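Local coordinates for putative uncharacterized protein Ta0848 (Thermoplasma acidophilum, PDB 4MN7), which probably reduces free methionine-R-sulfoxide, as a type II free methionine-R-sulfoxide reductase built on a GAF domain, at residues A[29-34]-A[105-110]; A[58-63]-A[91-96]. The protein carries 1 engineered substitution. All coordinates share one frame; numbering follows the deposited sequence.

Interaction 1 of 2, residues A[29-34]-A[105-110]; sequences GFYVLE and EIDIDS
F30 and I106 pack side by side on one face of two antiparallel central strands of the GAF sheet. I106 CG1 sits over a face of the F30 ring, 4.1 Å from its centroid, as a CH-pi contact offset toward the rim. I106 CD1 reaches the same rim at F30 CZ. V135 and A128 of helix 118-136 close over this apolar face. Backbone bonds run on both sides of the pair. G29 and D107 bond twice, with D107 N to G29 O the straighter bond at 170°. Y31 and E105 also bond twice, and E105 N to Y31 O is 2.7 Å.

The face of Y31, E105 and D107 is also buried, but it is polar and holds a water. E105 CG touches Y31 CB at 3.7 Å, and the E105 carboxylate plane stands 86° from the ring. D107 CG is anti to the backbone N (chi1 -177°), which lays OD2 at the ring edge, 3.6 Å from Y31 CE2. A water donates to Y31 OH at 3.1 Å but only weakly to D107 OD2. The main partner of Y31 OH is H50 O, so the ring is fixed largely from outside the two strands.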
loop_
_atom_site.group_PDB
_atom_site.type_symbol
_atom_site.label_atom_id
_atom_site.label_comp_id
_atom_site.label_asym_id
_atom_site.label_seq_id
_atom_site.Cartn_x
_atom_site.Cartn_y
_atom_site.Cartn_z
ATOM N N GLY A 29 14.373 0.076 -2.571
ATOM C CA GLY A 29 13.687 -0.232 -3.815
ATOM C C GLY A 29 12.820 -1.464 -3.809
ATOM O O GLY A 29 13.055 -2.408 -3.054
ATOM N N PHE A 30 11.813 -1.432 -4.685
ATOM C CA PHE A 30 11.012 -2.556 -4.971
ATOM C C PHE A 30 11.340 -3.043 -6.370
ATOM O O PHE A 30 11.147 -2.305 -7.396
ATOM C CB PHE A 30 9.526 -2.268 -4.913
ATOM C CG PHE A 30 8.948 -2.083 -3.503
ATOM C CD1 PHE A 30 9.239 -0.972 -2.746
ATOM C CD2 PHE A 30 8.039 -2.987 -2.983
ATOM C CE1 PHE A 30 8.674 -0.793 -1.470
ATOM C CE2 PHE A 30 7.454 -2.779 -1.735
ATOM C CZ PHE A 30 7.793 -1.681 -0.979
ATOM N N TYR A 31 11.773 -4.302 -6.398
ATOM C CA TYR A 31 11.929 -5.035 -7.620
ATOM C C TYR A 31 10.791 -5.989 -7.756
ATOM O O TYR A 31 10.403 -6.623 -6.771
ATOM C CB TYR A 31 13.227 -5.835 -7.630
ATOM C CG TYR A 31 14.461 -4.993 -7.835
ATOM C CD1 TYR A 31 14.917 -4.702 -9.119
ATOM C CD2 TYR A 31 15.183 -4.529 -6.761
ATOM C CE1 TYR A 31 16.017 -3.918 -9.317
ATOM C CE2 TYR A 31 16.327 -3.790 -6.942
ATOM C CZ TYR A 31 16.740 -3.482 -8.239
ATOM O OH TYR A 31 17.872 -2.719 -8.434
ATOM N N VAL A 32 10.273 -6.123 -8.976
ATOM C CA VAL A 32 9.146 -7.005 -9.193
ATOM C C VAL A 32 9.458 -7.958 -10.318
ATOM O O VAL A 32 10.122 -7.559 -11.265
ATOM C CB VAL A 32 7.906 -6.239 -9.603
ATOM C CG1 VAL A 32 6.679 -7.203 -9.696
ATOM C CG2 VAL A 32 7.660 -5.079 -8.649
ATOM N N LEU A 33 8.978 -9.201 -10.224
ATOM C CA LEU A 33 9.197 -10.190 -11.298
ATOM C C LEU A 33 8.232 -9.972 -12.429
ATOM O O LEU A 33 7.010 -9.983 -12.226
ATOM C CB LEU A 33 9.030 -11.627 -10.802
ATOM C CG LEU A 33 10.140 -12.171 -9.910
ATOM C CD1 LEU A 33 9.668 -13.414 -9.158
ATOM C CD2 LEU A 33 11.412 -12.504 -10.743
ATOM N N GLU A 34 8.785 -9.737 -13.624
ATOM C CA GLU A 34 8.017 -9.466 -14.785
ATOM C C GLU A 34 8.648 -10.334 -15.847
ATOM O O GLU A 34 9.829 -10.159 -16.118
ATOM C CB GLU A 34 8.121 -7.952 -15.125
ATOM C CG GLU A 34 7.520 -7.089 -14.008
ATOM C CD GLU A 34 7.673 -5.610 -14.170
ATOM O OE1 GLU A 34 7.924 -5.246 -15.317
ATOM O OE2 GLU A 34 7.518 -4.799 -13.166
ATOM N N GLU A 105 10.471 -8.157 -4.512
ATOM C CA GLU A 105 11.285 -7.995 -3.286
ATOM C C GLU A 105 11.471 -6.571 -2.879
ATOM O O GLU A 105 11.321 -5.648 -3.708
ATOM C CB GLU A 105 12.659 -8.649 -3.531
ATOM C CG GLU A 105 13.425 -7.962 -4.643
ATOM C CD GLU A 105 14.680 -8.752 -5.054
ATOM O OE1 GLU A 105 14.750 -9.969 -4.845
ATOM O OE2 GLU A 105 15.625 -8.115 -5.471
ATOM N N ILE A 106 11.901 -6.365 -1.651
ATOM C CA ILE A 106 12.346 -5.044 -1.190
ATOM C C ILE A 106 13.833 -5.208 -1.028
ATOM O O ILE A 106 14.254 -6.099 -0.336
ATOM C CB ILE A 106 11.709 -4.688 0.173
ATOM C CG1 ILE A 106 10.202 -4.759 0.055
ATOM C CG2 ILE A 106 12.097 -3.292 0.642
ATOM C CD1 ILE A 106 9.477 -4.399 1.297
ATOM N N ASP A 107 14.607 -4.314 -1.658
ATOM C CA ASP A 107 16.053 -4.273 -1.602
ATOM C C ASP A 107 16.481 -3.014 -0.928
ATOM O O ASP A 107 16.137 -1.906 -1.377
ATOM C CB ASP A 107 16.593 -4.288 -3.046
ATOM C CG ASP A 107 18.119 -4.321 -3.143
ATOM O OD1 ASP A 107 18.786 -4.794 -2.184
ATOM O OD2 ASP A 107 18.658 -3.885 -4.208
ATOM N N ILE A 108 17.241 -3.159 0.149
ATOM C CA ILE A 108 17.729 -1.984 0.887
ATOM C C ILE A 108 19.245 -2.045 1.112
ATOM O O ILE A 108 19.779 -3.031 1.614
ATOM C CB ILE A 108 17.029 -1.913 2.266
ATOM C CG1 ILE A 108 15.531 -1.892 2.097
ATOM C CG2 ILE A 108 17.449 -0.678 3.013
ATOM C CD1 ILE A 108 14.722 -1.899 3.407
ATOM N N ASP A 109 19.911 -0.941 0.820
ATOM C CA ASP A 109 21.348 -0.761 0.997
ATOM C C ASP A 109 21.547 0.185 2.192
ATOM O O ASP A 109 20.806 1.179 2.373
ATOM C CB ASP A 109 21.983 0.023 -0.205
ATOM C CG ASP A 109 22.132 -0.825 -1.480
ATOM O OD1 ASP A 109 21.115 -1.201 -2.060
ATOM O OD2 ASP A 109 23.267 -1.074 -1.923
ATOM N N SER A 110 22.581 -0.111 2.959
ATOM C CA SER A 110 23.079 0.764 3.973
ATOM C C SER A 110 24.573 1.054 3.725
ATOM O O SER A 110 25.334 0.123 3.455
ATOM C CB SER A 110 23.000 0.068 5.318
ATOM O OG SER A 110 23.443 0.989 6.327
HETATM O O HOH W 1 20.439 -3.909 -7.085
#

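Interaction 2 of 2, residues A[58-63]-A[91-96]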
loop_
_atom_site.group_PDB
_atom_site.type_symbol
_atom_site.label_atom_id
_atom_site.label_comp_id
_atom_site.label_asym_id
_atom_site.label_seq_id
_atom_site.Cartn_x
_atom_site.Cartn_y
_atom_site.Cartn_z
ATOM N N GLY A 58 23.517 -12.426 -7.780
ATOM C CA GLY A 58 23.415 -11.316 -6.829
ATOM C C GLY A 58 22.456 -11.569 -5.659
ATOM O O GLY A 58 21.683 -12.545 -5.644
ATOM N N LEU A 59 22.483 -10.691 -4.665
ATOM C CA LEU A 59 21.551 -10.819 -3.547
ATOM C C LEU A 59 20.099 -10.611 -4.030
ATOM O O LEU A 59 19.171 -11.199 -3.532
ATOM C CB LEU A 59 21.846 -9.772 -2.507
ATOM C CG LEU A 59 23.277 -9.772 -1.992
ATOM C CD1 LEU A 59 23.501 -8.490 -1.193
ATOM C CD2 LEU A 59 23.510 -10.997 -1.135
ATOM N N CYS A 60 19.898 -9.737 -4.983
ATOM C CA CYS A 60 18.555 -9.496 -5.440
ATOM C C CYS A 60 17.956 -10.836 -5.977
ATOM O O CYS A 60 16.798 -11.176 -5.731
ATOM C CB CYS A 60 18.579 -8.386 -6.450
ATOM S SG CYS A 60 18.836 -6.744 -5.702
ATOM N N SER A 61 18.726 -11.614 -6.714
ATOM C CA SER A 61 18.187 -12.861 -7.245
ATOM C C SER A 61 17.992 -13.849 -6.172
ATOM O O SER A 61 17.004 -14.620 -6.177
ATOM C CB SER A 61 19.192 -13.512 -8.226
ATOM O OG SER A 61 19.399 -12.600 -9.230
ATOM N N LEU A 62 18.978 -13.880 -5.279
ATOM C CA LEU A 62 18.996 -14.898 -4.242
ATOM C C LEU A 62 17.699 -14.919 -3.433
ATOM O O LEU A 62 17.192 -15.994 -3.151
ATOM C CB LEU A 62 20.245 -14.791 -3.332
ATOM C CG LEU A 62 20.742 -16.055 -2.664
ATOM C CD1 LEU A 62 21.049 -17.082 -3.747
ATOM C CD2 LEU A 62 21.988 -15.790 -1.798
ATOM N N ALA A 63 17.148 -13.749 -3.097
ATOM C CA ALA A 63 15.962 -13.729 -2.232
ATOM C C ALA A 63 14.777 -14.403 -2.916
ATOM O O ALA A 63 13.955 -15.030 -2.303
ATOM C CB ALA A 63 15.603 -12.327 -1.865
ATOM N N GLU A 91 23.482 -4.829 2.941
ATOM C CA GLU A 91 22.347 -4.903 2.066
ATOM C C GLU A 91 21.430 -6.081 2.464
ATOM O O GLU A 91 21.900 -7.171 2.818
ATOM C CB GLU A 91 22.796 -5.077 0.621
ATOM C CG GLU A 91 21.610 -5.123 -0.368
ATOM C CD GLU A 91 22.015 -5.184 -1.813
ATOM O OE1 GLU A 91 23.236 -5.306 -2.036
ATOM O OE2 GLU A 91 21.140 -5.088 -2.710
ATOM N N ILE A 92 20.116 -5.827 2.404
ATOM C CA ILE A 92 19.118 -6.819 2.774
ATOM C C ILE A 92 18.093 -6.834 1.672
ATOM O O ILE A 92 17.760 -5.799 1.099
ATOM C CB ILE A 92 18.498 -6.540 4.139
ATOM C CG1 ILE A 92 17.640 -7.722 4.577
ATOM C CG2 ILE A 92 17.733 -5.253 4.096
ATOM C CD1 ILE A 92 17.058 -7.612 5.956
ATOM N N VAL A 93 17.699 -8.032 1.306
ATOM C CA VAL A 93 16.712 -8.226 0.280
ATOM C C VAL A 93 15.654 -9.131 0.877
ATOM O O VAL A 93 15.953 -10.221 1.306
ATOM C CB VAL A 93 17.278 -8.846 -0.969
ATOM C CG1 VAL A 93 16.240 -8.822 -2.093
ATOM C CG2 VAL A 93 18.503 -8.105 -1.452
ATOM N N VAL A 94 14.417 -8.662 0.866
ATOM C CA VAL A 94 13.330 -9.341 1.550
ATOM C C VAL A 94 12.312 -9.677 0.501
ATOM O O VAL A 94 11.863 -8.785 -0.192
ATOM C CB VAL A 94 12.693 -8.350 2.490
ATOM C CG1 VAL A 94 11.463 -8.948 3.111
ATOM C CG2 VAL A 94 13.706 -7.906 3.541
ATOM N N PRO A 95 11.988 -10.959 0.306
ATOM C CA PRO A 95 11.004 -11.368 -0.720
ATOM C C PRO A 95 9.613 -10.867 -0.449
ATOM O O PRO A 95 9.203 -10.809 0.709
ATOM C CB PRO A 95 11.012 -12.886 -0.639
ATOM C CG PRO A 95 11.560 -13.173 0.697
ATOM C CD PRO A 95 12.493 -12.108 1.040
ATOM N N VAL A 96 8.902 -10.495 -1.511
ATOM C CA VAL A 96 7.465 -10.134 -1.432
ATOM C C VAL A 96 6.689 -11.318 -1.939
ATOM O O VAL A 96 6.896 -11.720 -3.040
ATOM C CB VAL A 96 7.115 -8.881 -2.244
ATOM C CG1 VAL A 96 5.566 -8.624 -2.273
ATOM C CG2 VAL A 96 7.881 -7.701 -1.655
#
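L59, C60 and A63 of helix 59-66 rest on E91, V93 and P95 of strand 90-98 in the GAF-domain sheet. V94 points away from this helix and meets helix 118-136 instead. The axes of helix segment 59-63 and strand segment 91-96 approach to 7.8 Å at an angle of 32°.

The apolar contacts centre on V93. Its two methyls are divided between successive turns of the helix. V93 CG1, anti to the backbone N (chi1 -171°), meets A63 CB at 3.6 Å. V93 CG2 lies beside L59 CB at 3.9 Å. Further along, P95 CB lies 4.0 Å from A63 O, which makes the far end of the contact a looser one.

The polar group is the E91 carboxylate, carried on a fully extended chain. L59 crosses it with a methyl: L59 CD1 is 3.3 Å from E91 OE1. The main partner of OE1 is the hydroxyl of Y81, whose side chain also packs on L59. An alanine in place of E91 would probably leave the Y81 hydroxyl without this partner and open a gap beside L59 CD1. The other carboxylate oxygen, OE2, has D107 OD1 as a close neighbour outside the two segments. Its approach to the cysteine is loose: E91 OE2 lies 4.1 Å from C60 SG.

Interactions 1 and 2 share one sheet, and their centres are about 7 Å apart. Strands 101-110 and 90-98 are neighbours, joined in part by a probable hydrogen bond from I106 N to V94 O at 2.8 Å. Interaction 2 is nested along the chain inside the loop closed by interaction 1. They meet on the polar face at C60. D107 OD2 lies 3.2 Å from C60 SG, and the E105 side chain packs on C60. E91 OE2 and D107 OD1 lie 2.4 Å apart, a doubtfully short distance. Helix 59-66 thus sets a cysteine against acidic groups of both strands. This grouping is consistent with a small-molecule pocket of the kind found in GAF domains.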